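Local coordinates for protein digeranylgeranylglycerophospholipid reductase (PDB 4OPC) that catalyses the FAD-dependent reduction of the double bonds in the geranylgeranyl chains of unsaturated archaeal phospholipids, yielding the saturated archaeols of archaeal membranes, at residues Ser26-Lys31 / Ala315-Phe320; Tyr150-Val155 / Gly323-Ser328; Gly18-Tyr23 / Ser304-Gly309; Gly283-Gly288 / Trp331-Cys336; Ser163-Leu168 / Gly288-Thr293. All coordinates share one frame; numbering follows the deposited sequence.

Contact 1: Ser26-Lys31 / Ala315-Phe320; sequences SRRGLK and AILSAF
L30 and R28 both come down on L317 at the turn of a Rossmann-type beta-alpha-beta unit, where the chain leaves helix 16-25 and heads for the parallel strand 32-35. Their partner is the later part of helix 302-322, so the contact shows how apolar side chains fasten such a turn to a neighbouring helix near the surface. The aliphatic part comes first: L30 CD1 meets L317 CD2 at 4.0 Å, the two leucines crossing obliquely, while L25 of helix 16-25 backs both. The second kind is CH-pi. L30 carries its other methyl, CD2, over the centre of the F320 ring, 4.1 Å from the centroid and only 2° off the normal, and I316 CG2 of the same helix lies at the ring's edge. Third is the packing of a flat cation on a methyl group. The R28 chain is extended from CG to NE, and a turn about CD-NE (chi4 -85°) sets the guanidinium plane steeply to that chain and offers a face to L317. The aliphatic stem shares in this, with R28 CD 3.6 Å from L317 CD2. L317 CD1 lies 3.3 Å from the guanidinium plane, displaced toward the rim and 3.5 Å from R28 NE.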
# COMPACT_ATOMS: atom_id res chain seq x y z
N SER A 26 -22.23 0.19 3.14
CA SER A 26 -23.43 -0.63 2.96
C SER A 26 -24.38 -0.58 4.16
O SER A 26 -24.02 -0.10 5.24
CB SER A 26 -23.04 -2.07 2.63
OG SER A 26 -22.49 -2.74 3.75
N ARG A 27 -25.60 -1.07 3.97
CA ARG A 27 -26.66 -1.04 4.98
C ARG A 27 -27.02 0.36 5.46
O ARG A 27 -27.50 0.53 6.58
CB ARG A 27 -26.31 -1.92 6.19
CG ARG A 27 -26.52 -3.39 5.95
CD ARG A 27 -26.73 -4.17 7.23
NE ARG A 27 -27.00 -5.56 6.91
CZ ARG A 27 -26.86 -6.58 7.74
NH1 ARG A 27 -26.49 -6.39 9.00
NH2 ARG A 27 -27.13 -7.82 7.32
N ARG A 28 -26.84 1.36 4.60
CA ARG A 28 -27.15 2.73 4.99
C ARG A 28 -28.21 3.42 4.15
O ARG A 28 -28.54 4.58 4.39
CB ARG A 28 -25.87 3.55 5.04
CG ARG A 28 -25.03 3.19 6.25
CD ARG A 28 -23.68 3.85 6.23
NE ARG A 28 -22.91 3.48 7.41
CZ ARG A 28 -23.01 4.10 8.59
NH1 ARG A 28 -23.83 5.13 8.75
NH2 ARG A 28 -22.27 3.68 9.61
N GLY A 29 -28.77 2.71 3.17
CA GLY A 29 -29.84 3.27 2.36
C GLY A 29 -29.35 4.10 1.19
O GLY A 29 -30.15 4.76 0.52
N LEU A 30 -28.04 4.08 0.93
CA LEU A 30 -27.48 4.76 -0.23
C LEU A 30 -27.59 3.86 -1.46
O LEU A 30 -27.63 2.64 -1.35
CB LEU A 30 -26.01 5.11 -0.00
CG LEU A 30 -25.70 6.18 1.05
CD1 LEU A 30 -24.19 6.28 1.24
CD2 LEU A 30 -26.27 7.53 0.67
N LYS A 31 -27.67 4.48 -2.63
CA LYS A 31 -27.65 3.74 -3.89
C LYS A 31 -26.22 3.75 -4.41
O LYS A 31 -25.72 4.79 -4.85
CB LYS A 31 -28.61 4.35 -4.91
CG LYS A 31 -28.81 3.49 -6.15
CD LYS A 31 -29.78 4.13 -7.13
CE LYS A 31 -29.90 3.28 -8.39
NZ LYS A 31 -30.36 1.90 -8.08
N ALA A 315 -16.05 10.01 5.21
CA ALA A 315 -16.11 11.31 4.57
C ALA A 315 -17.37 11.45 3.71
O ALA A 315 -18.01 12.50 3.68
CB ALA A 315 -14.86 11.54 3.73
N ILE A 316 -17.72 10.37 3.02
CA ILE A 316 -18.89 10.37 2.16
C ILE A 316 -20.17 10.50 2.96
O ILE A 316 -21.06 11.29 2.61
CB ILE A 316 -18.89 9.13 1.26
CG1 ILE A 316 -17.81 9.29 0.20
CG2 ILE A 316 -20.25 8.92 0.60
CD1 ILE A 316 -17.47 8.01 -0.53
N LEU A 317 -20.25 9.77 4.07
CA LEU A 317 -21.42 9.88 4.94
C LEU A 317 -21.58 11.31 5.46
O LEU A 317 -22.69 11.82 5.53
CB LEU A 317 -21.37 8.85 6.07
CG LEU A 317 -21.47 7.41 5.57
CD1 LEU A 317 -21.19 6.42 6.69
CD2 LEU A 317 -22.83 7.13 4.93
N SER A 318 -20.48 11.96 5.81
CA SER A 318 -20.55 13.35 6.25
C SER A 318 -21.02 14.27 5.13
O SER A 318 -21.85 15.16 5.36
CB SER A 318 -19.20 13.80 6.81
OG SER A 318 -18.90 13.09 7.99
N ALA A 319 -20.51 14.06 3.93
CA ALA A 319 -20.90 14.87 2.78
C ALA A 319 -22.39 14.76 2.47
O ALA A 319 -23.02 15.74 2.06
CB ALA A 319 -20.08 14.50 1.55
N PHE A 320 -22.97 13.58 2.67
CA PHE A 320 -24.41 13.43 2.47
C PHE A 320 -25.22 14.16 3.54
O PHE A 320 -26.36 14.54 3.29
CB PHE A 320 -24.81 11.95 2.31
CG PHE A 320 -24.68 11.46 0.90
CD1 PHE A 320 -25.68 11.71 -0.02
CD2 PHE A 320 -23.54 10.80 0.48
CE1 PHE A 320 -25.56 11.29 -1.34
CE2 PHE A 320 -23.41 10.38 -0.84
CZ PHE A 320 -24.42 10.63 -1.75

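Contact 2: Tyr150-Val155 / Gly323-Ser328; sequences YSKVVV and GDFSAS
The turn between helix 302-322 and helix 327-330 sends F325 against K152 and V153, at the entry to strand 153-156. K152 takes one face of the ring in a CH-pi contact: its CB stands 3.7 Å from the centroid and 8° off the normal. Rather than running straight outward, the lysine chain bends at chi2 (-45°) and chi3 (-70°), and this fold brings CE back to 3.5 Å from F325 CE2. The folded lysine chain lies over one face of a partly exposed ring, the two crossing at about a right angle. Strand 153-156 is one of the parallel strands of the Rossmann-type sheet, with 9-12 and 284-286 beside it, so F325 packs where this inner strand begins; F320 of helix 302-322 adds an edge-to-face ring contact. V153, deposited in two conformers, approaches the ring obliquely with CG2. The turn carrying F325 is itself braced. D324 OD1 accepts the backbone N of S326 at 3.1 Å, an Asx turn, and also the S326 hydroxyl, with OG at 2.6 Å from OD1. Both donors lie on the same face of the carboxylate plane, OG on the syn side and N on the anti side. S326 is the N-cap of helix 327-330, its OG bonded to the backbone N of G329.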
# COMPACT_ATOMS: atom_id res chain seq x y z
N TYR A 150 -24.28 8.77 -13.28
CA TYR A 150 -24.06 9.99 -12.50
C TYR A 150 -23.98 9.63 -11.04
O TYR A 150 -24.67 8.73 -10.56
CB TYR A 150 -25.20 10.98 -12.74
CG TYR A 150 -25.27 11.46 -14.17
CD1 TYR A 150 -24.32 12.33 -14.67
CD2 TYR A 150 -26.27 11.02 -15.02
CE1 TYR A 150 -24.38 12.77 -15.98
CE2 TYR A 150 -26.34 11.46 -16.33
CZ TYR A 150 -25.38 12.33 -16.80
OH TYR A 150 -25.43 12.78 -18.10
N SER A 151 -23.10 10.31 -10.32
CA SER A 151 -22.92 10.08 -8.90
C SER A 151 -22.58 11.39 -8.20
O SER A 151 -22.05 12.31 -8.82
CB SER A 151 -21.79 9.06 -8.66
OG SER A 151 -20.57 9.46 -9.28
N LYS A 152 -22.89 11.49 -6.91
CA LYS A 152 -22.42 12.62 -6.12
C LYS A 152 -20.92 12.52 -5.83
O LYS A 152 -20.23 13.53 -5.75
CB LYS A 152 -23.20 12.77 -4.81
CG LYS A 152 -24.68 12.99 -4.97
CD LYS A 152 -25.00 14.03 -6.04
CE LYS A 152 -24.63 15.44 -5.62
NZ LYS A 152 -25.00 16.43 -6.68
N VAL A 153 -20.44 11.30 -5.60
CA VAL A 153 -19.02 11.06 -5.34
C VAL A 153 -18.57 9.81 -6.08
O VAL A 153 -19.27 8.78 -6.08
CB VAL A 153 -18.73 10.85 -3.82
CG1 VAL A 153 -17.22 10.80 -3.56
CG2 VAL A 153 -19.36 11.94 -2.98
N VAL A 154 -17.43 9.91 -6.74
CA VAL A 154 -16.73 8.77 -7.30
C VAL A 154 -15.63 8.39 -6.31
O VAL A 154 -14.88 9.25 -5.83
CB VAL A 154 -16.10 9.11 -8.66
CG1 VAL A 154 -15.11 8.02 -9.08
CG2 VAL A 154 -17.16 9.26 -9.74
N VAL A 155 -15.54 7.10 -5.99
CA VAL A 155 -14.43 6.58 -5.21
C VAL A 155 -13.49 5.93 -6.21
O VAL A 155 -13.85 4.94 -6.86
CB VAL A 155 -14.90 5.57 -4.15
CG1 VAL A 155 -13.71 4.94 -3.46
CG2 VAL A 155 -15.81 6.25 -3.14
N GLY A 323 -24.60 17.97 2.32
CA GLY A 323 -24.91 18.19 0.92
C GLY A 323 -23.75 18.78 0.14
O GLY A 323 -23.90 19.21 -1.00
N ASP A 324 -22.58 18.81 0.77
CA ASP A 324 -21.39 19.46 0.20
C ASP A 324 -20.39 18.42 -0.32
O ASP A 324 -19.72 17.75 0.47
CB ASP A 324 -20.73 20.34 1.28
CG ASP A 324 -19.58 21.19 0.75
OD1 ASP A 324 -19.21 21.05 -0.43
OD2 ASP A 324 -19.04 22.01 1.53
N PHE A 325 -20.31 18.27 -1.64
CA PHE A 325 -19.44 17.28 -2.25
C PHE A 325 -18.21 17.92 -2.89
O PHE A 325 -17.49 17.30 -3.67
CB PHE A 325 -20.23 16.44 -3.26
CG PHE A 325 -21.42 15.75 -2.66
CD1 PHE A 325 -21.27 14.60 -1.91
CD2 PHE A 325 -22.70 16.28 -2.82
CE1 PHE A 325 -22.38 13.97 -1.34
CE2 PHE A 325 -23.80 15.66 -2.26
CZ PHE A 325 -23.64 14.51 -1.52
N SER A 326 -17.97 19.18 -2.54
CA SER A 326 -16.74 19.85 -2.94
C SER A 326 -15.55 19.24 -2.24
O SER A 326 -15.68 18.41 -1.32
CB SER A 326 -16.80 21.34 -2.58
OG SER A 326 -16.74 21.54 -1.17
N ALA A 327 -14.36 19.66 -2.66
CA ALA A 327 -13.14 19.25 -1.96
C ALA A 327 -13.26 19.51 -0.46
O ALA A 327 -12.90 18.65 0.35
CB ALA A 327 -11.95 19.97 -2.54
N SER A 328 -13.76 20.68 -0.08
CA SER A 328 -13.91 21.01 1.33
C SER A 328 -14.92 20.08 2.00
O SER A 328 -14.72 19.66 3.15
CB SER A 328 -14.34 22.46 1.50
OG SER A 328 -13.40 23.33 0.91

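Contact 3: Gly18-Tyr23 / Ser304-Gly309; sequences GSSAAY and SAMISG
S20 faces M306 and G309 across two tightly packed helices, and its short side chain can be followed outward. CB rests on backbone, 3.9 Å from M306 CA and 4.2 Å from G309 CA. The next atom, OG, lies beside the serine's own backbone N and anti to the carbonyl carbon (chi1 -74°), which turns it back along its helix to a hydrogen bond with F16 O. In the conformer given, one of two deposited, OG also comes close to the M306 side chain at CB and CG, an approach that is therefore doubtful. Helix 16-25 is the dinucleotide-binding helix of the Rossmann fold, and G18 fits the last glycine of its GxGxxG pattern. It meets helix 302-322 with short-segment axes 7.6 Å apart, crossing at -36°. Such closeness relies on small residues: A21 CA and G309 CA are 4.1 Å apart, glycine putting no side chain between the backbones. Beyond CG, M306 bends at chi3 and leads away toward F57 and L60 of helix 54-60, while I307 touches the bound phospholipid.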
# COMPACT_ATOMS: atom_id res chain seq x y z
N GLY A 18 -11.46 -0.68 -2.91
CA GLY A 18 -12.84 -0.47 -3.34
C GLY A 18 -13.84 -1.32 -2.58
O GLY A 18 -14.94 -0.86 -2.23
N SER A 19 -13.47 -2.58 -2.33
CA SER A 19 -14.37 -3.47 -1.61
C SER A 19 -14.58 -3.01 -0.17
O SER A 19 -15.68 -3.13 0.36
CB SER A 19 -13.90 -4.93 -1.65
OG SER A 19 -12.70 -5.11 -0.93
N SER A 20 -13.54 -2.47 0.46
CA SER A 20 -13.65 -1.90 1.81
C SER A 20 -14.61 -0.72 1.82
O SER A 20 -15.46 -0.60 2.69
CB SER A 20 -12.29 -1.47 2.35
OG SER A 20 -11.51 -2.59 2.71
N ALA A 21 -14.46 0.16 0.84
CA ALA A 21 -15.36 1.31 0.74
C ALA A 21 -16.81 0.83 0.58
O ALA A 21 -17.72 1.34 1.26
CB ALA A 21 -14.95 2.21 -0.43
N ALA A 22 -17.03 -0.14 -0.30
CA ALA A 22 -18.37 -0.67 -0.54
C ALA A 22 -18.94 -1.26 0.75
O ALA A 22 -20.10 -0.99 1.12
CB ALA A 22 -18.34 -1.73 -1.63
N TYR A 23 -18.14 -2.07 1.44
CA TYR A 23 -18.62 -2.73 2.65
C TYR A 23 -18.96 -1.70 3.73
O TYR A 23 -20.03 -1.76 4.35
CB TYR A 23 -17.58 -3.72 3.16
CG TYR A 23 -18.08 -4.56 4.30
CD1 TYR A 23 -18.87 -5.69 4.07
CD2 TYR A 23 -17.80 -4.22 5.61
CE1 TYR A 23 -19.35 -6.45 5.12
CE2 TYR A 23 -18.27 -4.99 6.67
CZ TYR A 23 -19.04 -6.10 6.41
OH TYR A 23 -19.51 -6.87 7.45
N SER A 304 -3.58 -0.79 4.74
CA SER A 304 -3.78 0.63 4.55
C SER A 304 -4.84 0.92 3.46
O SER A 304 -5.55 1.92 3.55
CB SER A 304 -2.45 1.32 4.25
OG SER A 304 -1.74 0.62 3.23
N ALA A 305 -4.96 0.03 2.47
CA ALA A 305 -6.08 0.14 1.52
C ALA A 305 -7.40 0.09 2.27
O ALA A 305 -8.29 0.90 2.00
CB ALA A 305 -6.03 -1.00 0.51
N MET A 306 -7.54 -0.87 3.19
CA MET A 306 -8.76 -0.95 4.00
C MET A 306 -8.98 0.29 4.86
O MET A 306 -10.10 0.77 4.99
CB MET A 306 -8.76 -2.21 4.86
CG MET A 306 -8.80 -3.49 4.03
SD MET A 306 -9.16 -4.97 4.98
CE MET A 306 -7.59 -5.05 5.80
N ILE A 307 -7.91 0.82 5.45
CA ILE A 307 -8.02 2.06 6.20
C ILE A 307 -8.55 3.17 5.28
O ILE A 307 -9.44 3.92 5.65
CB ILE A 307 -6.68 2.47 6.82
CG1 ILE A 307 -6.22 1.43 7.86
CG2 ILE A 307 -6.80 3.86 7.45
CD1 ILE A 307 -4.83 1.73 8.44
N SER A 308 -8.00 3.27 4.08
CA SER A 308 -8.46 4.31 3.17
C SER A 308 -9.93 4.14 2.78
O SER A 308 -10.64 5.13 2.65
CB SER A 308 -7.52 4.46 1.95
OG SER A 308 -7.62 3.36 1.05
N GLY A 309 -10.41 2.90 2.65
CA GLY A 309 -11.82 2.68 2.37
C GLY A 309 -12.70 3.10 3.52
O GLY A 309 -13.78 3.67 3.32

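Contact 4: Gly283-Gly288 / Trp331-Cys336; sequences GIIVIG and WDMNIC
The methionine-isoleucine contact of M333 with I285 and I287 has no ring in it; the indole of W331, which opens the same segment, points away from the strand and packs with N334 within its own segment. N334 ND2 sits over one face of that indole, 3.3 Å above its plane and offset toward the rim. The amide is fixed by outside partners, ND2 bonding to T278 OG1 and OD1 accepting from M279 N, and the indole NE1 is bonded to P428 O. The contact proper is mainly apolar. M333 leaves its helix with CG anti to the backbone N (chi1 169°), then bends at chi2 (66°), so that its sulfur and methyl run alongside the strand rather than straight into it. I285 CG2 lies 3.7 Å from M333 SD and almost as near to CG, while I285 CD1 reaches 4.0 Å from M333 CB. Farther along, M333 CE touches I287 CG2 at 3.8 Å, the two side chains crossing at about a right angle, and also comes to 4.0 Å from V286 O. All the residues that touch are buried. Strand 284-286 thus receives the first turn of helix 332-357 on the side where helix 302-322 also packs, I285 and I287 both touching A312. C311 of that helix touches M333 and forms a disulfide with C336, tying the two helices together, while I287 also reaches A17 and A21 of helix 16-25.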
# COMPACT_ATOMS: atom_id res chain seq x y z
N GLY A 283 -16.26 16.14 -5.90
CA GLY A 283 -16.95 14.97 -6.41
C GLY A 283 -16.15 13.68 -6.45
O GLY A 283 -16.60 12.71 -7.07
N ILE A 284 -14.97 13.64 -5.82
CA ILE A 284 -14.11 12.46 -5.94
C ILE A 284 -13.22 12.25 -4.73
O ILE A 284 -12.69 13.20 -4.15
CB ILE A 284 -13.25 12.52 -7.22
CG1 ILE A 284 -12.40 11.26 -7.38
CG2 ILE A 284 -12.41 13.81 -7.26
CD1 ILE A 284 -11.76 11.13 -8.76
N ILE A 285 -13.09 10.98 -4.34
CA ILE A 285 -12.11 10.55 -3.34
C ILE A 285 -11.28 9.44 -3.97
O ILE A 285 -11.81 8.61 -4.72
CB ILE A 285 -12.80 10.07 -2.06
CG1 ILE A 285 -13.32 11.27 -1.26
CG2 ILE A 285 -11.85 9.18 -1.21
CD1 ILE A 285 -14.19 10.86 -0.08
N VAL A 286 -9.97 9.43 -3.68
CA VAL A 286 -9.06 8.42 -4.19
C VAL A 286 -8.53 7.58 -3.04
O VAL A 286 -8.16 8.11 -1.99
CB VAL A 286 -7.88 9.11 -4.91
CG1 VAL A 286 -6.92 8.07 -5.48
CG2 VAL A 286 -8.39 10.03 -6.00
N ILE A 287 -8.51 6.26 -3.23
CA ILE A 287 -8.11 5.33 -2.17
C ILE A 287 -7.18 4.23 -2.69
O ILE A 287 -7.01 4.06 -3.90
CB ILE A 287 -9.33 4.71 -1.44
CG1 ILE A 287 -10.17 3.88 -2.41
CG2 ILE A 287 -10.18 5.79 -0.77
CD1 ILE A 287 -11.29 3.11 -1.72
N GLY A 288 -6.58 3.49 -1.77
CA GLY A 288 -5.72 2.37 -2.14
C GLY A 288 -4.47 2.77 -2.90
O GLY A 288 -3.98 3.91 -2.79
N TRP A 331 -13.19 16.83 2.59
CA TRP A 331 -11.83 17.00 3.12
C TRP A 331 -11.52 16.11 4.32
O TRP A 331 -10.35 15.82 4.59
CB TRP A 331 -11.61 18.47 3.48
CG TRP A 331 -10.17 18.90 3.45
CD1 TRP A 331 -9.39 19.25 4.51
CD2 TRP A 331 -9.34 19.02 2.29
NE1 TRP A 331 -8.14 19.59 4.09
CE2 TRP A 331 -8.08 19.46 2.72
CE3 TRP A 331 -9.55 18.81 0.92
CZ2 TRP A 331 -7.02 19.68 1.84
CZ3 TRP A 331 -8.50 19.03 0.04
CH2 TRP A 331 -7.25 19.46 0.51
N ASP A 332 -12.55 15.68 5.03
CA ASP A 332 -12.36 14.78 6.17
C ASP A 332 -11.67 13.48 5.76
O ASP A 332 -11.08 12.79 6.59
CB ASP A 332 -13.69 14.45 6.85
CG ASP A 332 -14.15 15.54 7.78
OD1 ASP A 332 -13.33 16.43 8.12
OD2 ASP A 332 -15.33 15.51 8.19
N MET A 333 -11.76 13.15 4.47
CA MET A 333 -11.04 11.99 3.95
C MET A 333 -9.56 12.14 4.28
O MET A 333 -8.92 11.21 4.79
CB MET A 333 -11.21 11.89 2.43
CG MET A 333 -10.27 10.88 1.78
SD MET A 333 -10.64 9.19 2.32
CE MET A 333 -9.15 8.34 1.83
N ASN A 334 -9.02 13.32 4.00
CA ASN A 334 -7.61 13.60 4.24
C ASN A 334 -7.30 13.60 5.72
O ASN A 334 -6.32 13.00 6.15
CB ASN A 334 -7.24 14.95 3.65
CG ASN A 334 -7.19 14.95 2.15
OD1 ASN A 334 -6.66 14.02 1.55
ND2 ASN A 334 -7.73 15.99 1.54
N ILE A 335 -8.13 14.28 6.50
CA ILE A 335 -7.88 14.37 7.94
C ILE A 335 -7.86 12.98 8.58
O ILE A 335 -6.93 12.63 9.32
CB ILE A 335 -8.94 15.23 8.63
CG1 ILE A 335 -9.04 16.62 7.99
CG2 ILE A 335 -8.65 15.31 10.13
CD1 ILE A 335 -7.73 17.35 7.90
N CYS A 336 -8.88 12.18 8.27
CA CYS A 336 -8.99 10.81 8.78
C CYS A 336 -7.80 9.97 8.34
O CYS A 336 -7.14 9.34 9.18
CB CYS A 336 -10.30 10.17 8.29
SG CYS A 336 -10.53 8.36 8.58

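Contact 5: Ser163-Leu168 / Gly288-Thr293; sequences SFRSKL and GDSGFT. With FDA (dihydroflavine-adenine dinucleotide), chain B.
R165 grips S290 side-on with two nitrogens, yet the serine answers with its hydroxyl and its own backbone carbonyl. R165 NE donates to S290 OG at 3.2 Å, almost in the guanidinium plane, and NH2 donates to S290 O at 2.8 Å. That second bond arrives nearly along the C=O axis (170°) but tilted from the guanidinium plane, and a weak bond from NE reaches the same oxygen. F292 CZ stands 3.4 Å from R165 NH2, ring and guanidinium planes 79° apart. The grip joins two loops that follow strands 153-156 and 284-286 of the Rossmann-type sheet, and both loops touch FAD, here as its dihydro form. On one, S163 OG bonds to adenine N7A at 2.8 Å. On the other, D289 N donates to phosphate O2P at 2.8 Å, and D289 OD1 accepts from the ribityl O3' at 2.7 Å. E156 ties the two loops further, bonding S290 OG through OE1 and the backbone N of R165 through OE2, while R165 NH1 is bonded to I174 O and E176 O.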
# COMPACT_ATOMS: atom_id res chain seq x y z
N SER A 163 -6.47 4.69 -13.40
CA SER A 163 -6.97 4.78 -14.77
C SER A 163 -8.16 5.72 -14.97
O SER A 163 -8.58 5.95 -16.11
CB SER A 163 -7.35 3.38 -15.24
OG SER A 163 -8.40 2.87 -14.44
N PHE A 164 -8.71 6.23 -13.88
CA PHE A 164 -9.78 7.21 -13.98
C PHE A 164 -9.28 8.61 -13.66
O PHE A 164 -9.43 9.53 -14.47
CB PHE A 164 -10.91 6.79 -13.03
CG PHE A 164 -12.13 7.67 -13.08
CD1 PHE A 164 -13.12 7.44 -14.03
CD2 PHE A 164 -12.32 8.68 -12.16
CE1 PHE A 164 -14.27 8.21 -14.05
CE2 PHE A 164 -13.47 9.46 -12.20
CZ PHE A 164 -14.43 9.22 -13.14
N ARG A 165 -8.64 8.78 -12.50
CA ARG A 165 -8.16 10.11 -12.12
C ARG A 165 -7.11 10.67 -13.07
O ARG A 165 -6.99 11.89 -13.21
CB ARG A 165 -7.67 10.14 -10.67
CG ARG A 165 -6.39 9.36 -10.39
CD ARG A 165 -6.10 9.41 -8.89
NE ARG A 165 -4.79 8.88 -8.51
CZ ARG A 165 -3.66 9.57 -8.56
NH1 ARG A 165 -3.66 10.83 -8.98
NH2 ARG A 165 -2.52 8.99 -8.20
N SER A 166 -6.36 9.80 -13.75
CA SER A 166 -5.35 10.27 -14.69
C SER A 166 -5.97 10.91 -15.92
O SER A 166 -5.27 11.53 -16.72
CB SER A 166 -4.42 9.14 -15.12
OG SER A 166 -5.14 8.14 -15.82
N LYS A 167 -7.29 10.76 -16.07
CA LYS A 167 -8.00 11.32 -17.23
C LYS A 167 -8.67 12.65 -16.92
O LYS A 167 -9.34 13.22 -17.78
CB LYS A 167 -9.01 10.30 -17.77
CG LYS A 167 -8.32 9.06 -18.33
CD LYS A 167 -9.29 8.07 -18.95
CE LYS A 167 -8.55 6.84 -19.42
NZ LYS A 167 -9.43 5.91 -20.18
N LEU A 168 -8.48 13.14 -15.70
CA LEU A 168 -9.01 14.44 -15.30
C LEU A 168 -8.02 15.54 -15.70
O LEU A 168 -6.86 15.25 -16.02
CB LEU A 168 -9.27 14.44 -13.80
CG LEU A 168 -10.40 13.52 -13.35
CD1 LEU A 168 -10.41 13.38 -11.83
CD2 LEU A 168 -11.73 14.07 -13.86
N GLY A 288 -6.58 3.49 -1.77
CA GLY A 288 -5.72 2.37 -2.14
C GLY A 288 -4.47 2.77 -2.90
O GLY A 288 -3.98 3.91 -2.79
N ASP A 289 -3.96 1.84 -3.70
CA ASP A 289 -2.75 2.11 -4.47
C ASP A 289 -2.90 3.35 -5.36
O ASP A 289 -1.91 4.05 -5.60
CB ASP A 289 -2.34 0.93 -5.37
CG ASP A 289 -1.72 -0.24 -4.60
OD1 ASP A 289 -1.53 -0.14 -3.37
OD2 ASP A 289 -1.41 -1.26 -5.26
N SER A 290 -4.10 3.61 -5.87
CA SER A 290 -4.31 4.80 -6.69
C SER A 290 -4.00 6.07 -5.92
O SER A 290 -3.60 7.06 -6.51
CB SER A 290 -5.75 4.83 -7.20
OG SER A 290 -5.93 5.95 -8.05
N GLY A 291 -4.21 6.04 -4.60
CA GLY A 291 -3.90 7.16 -3.73
C GLY A 291 -2.58 7.01 -2.99
O GLY A 291 -2.30 7.76 -2.06
N PHE A 292 -1.78 6.02 -3.40
CA PHE A 292 -0.46 5.75 -2.81
C PHE A 292 -0.53 5.45 -1.31
O PHE A 292 0.24 6.01 -0.53
CB PHE A 292 0.54 6.90 -3.06
CG PHE A 292 0.58 7.39 -4.49
CD1 PHE A 292 0.46 6.51 -5.56
CD2 PHE A 292 0.74 8.75 -4.75
CE1 PHE A 292 0.52 6.97 -6.86
CE2 PHE A 292 0.78 9.21 -6.05
CZ PHE A 292 0.66 8.33 -7.10
N THR A 293 -1.41 4.55 -0.91
CA THR A 293 -1.59 4.23 0.52
C THR A 293 -0.59 3.21 1.14
O THR A 293 -0.64 2.91 2.33
CB THR A 293 -3.04 3.84 0.82
OG1 THR A 293 -3.45 2.79 -0.08
CG2 THR A 293 -3.96 5.03 0.62
PA FDA B . -5.89 -3.39 -6.70
O1A FDA B . -4.92 -3.22 -7.79
O2A FDA B . -5.82 -4.67 -5.88
O5B FDA B . -7.36 -3.27 -7.29
C5B FDA B . -7.67 -2.29 -8.30
C4B FDA B . -8.87 -2.79 -9.05
O4B FDA B . -9.34 -1.76 -9.94
C3B FDA B . -8.64 -4.04 -9.91
O3B FDA B . -9.49 -5.11 -9.50
C2B FDA B . -8.87 -3.54 -11.35
O2B FDA B . -9.45 -4.53 -12.18
C1B FDA B . -9.81 -2.37 -11.13
N9A FDA B . -9.82 -1.32 -12.14
C8A FDA B . -8.75 -0.55 -12.55
N7A FDA B . -9.07 0.38 -13.42
C5A FDA B . -10.44 0.21 -13.60
C6A FDA B . -11.39 0.91 -14.36
N6A FDA B . -11.10 2.00 -15.08
N1A FDA B . -12.67 0.52 -14.27
C2A FDA B . -12.97 -0.54 -13.51
N3A FDA B . -12.17 -1.26 -12.72
C4A FDA B . -10.91 -0.81 -12.79
N1 FDA B . 0.38 -5.67 0.53
C2 FDA B . 0.15 -6.30 1.73
O2 FDA B . -0.59 -5.81 2.57
N3 FDA B . 0.75 -7.52 1.92
C4 FDA B . 1.66 -8.14 1.09
O4 FDA B . 2.01 -9.29 1.33
C4X FDA B . 1.91 -7.42 -0.10
N5 FDA B . 2.77 -7.95 -1.02
C5X FDA B . 2.79 -7.46 -2.31
C6 FDA B . 3.44 -8.16 -3.31
C7 FDA B . 3.40 -7.74 -4.63
C7M FDA B . 4.02 -8.61 -5.70
C8 FDA B . 2.73 -6.55 -4.96
C8M FDA B . 2.60 -6.11 -6.40
C9 FDA B . 2.09 -5.84 -3.95
C9A FDA B . 2.09 -6.29 -2.63
N10 FDA B . 1.42 -5.61 -1.59
C10 FDA B . 1.24 -6.24 -0.38
C1' FDA B . 0.62 -4.38 -1.85
C2' FDA B . -0.87 -4.73 -2.01
O2' FDA B . -1.04 -5.86 -2.86
C3' FDA B . -1.63 -3.55 -2.62
O3' FDA B . -1.26 -2.37 -1.92
C4' FDA B . -3.16 -3.64 -2.55
O4' FDA B . -3.63 -4.91 -2.99
C5' FDA B . -3.81 -2.53 -3.34
O5' FDA B . -5.25 -2.71 -3.34
P FDA B . -6.16 -1.77 -4.24
O1P FDA B . -7.55 -2.18 -4.00
O2P FDA B . -5.80 -0.30 -4.06
O3P FDA B . -5.71 -2.10 -5.75

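In the fold
The five contacts gather around one Rossmann-type sheet. Helix 302-322 serves contacts 1 and 3, whose centres lie 14 Å apart, and the same helix leads into the turn of contact 2. Strands 153-156 and 284-286, neighbours in the sheet, carry contacts 2 and 4, 10 Å apart and joined by the probable backbone bond from I285 N to V154 O. Contacts 4 and 5 share G288, with S308 of contact 3 bonded to its N. Along the chain, the first partners of contacts 3, 1, 2 and 5 come before any second partner, so the late helices close back on the early FAD-binding unit. Contacts 4 and 5 reach the cofactor through G288 and its loop, contact 3 lies close by, and contacts 1 and 2 lie farther out.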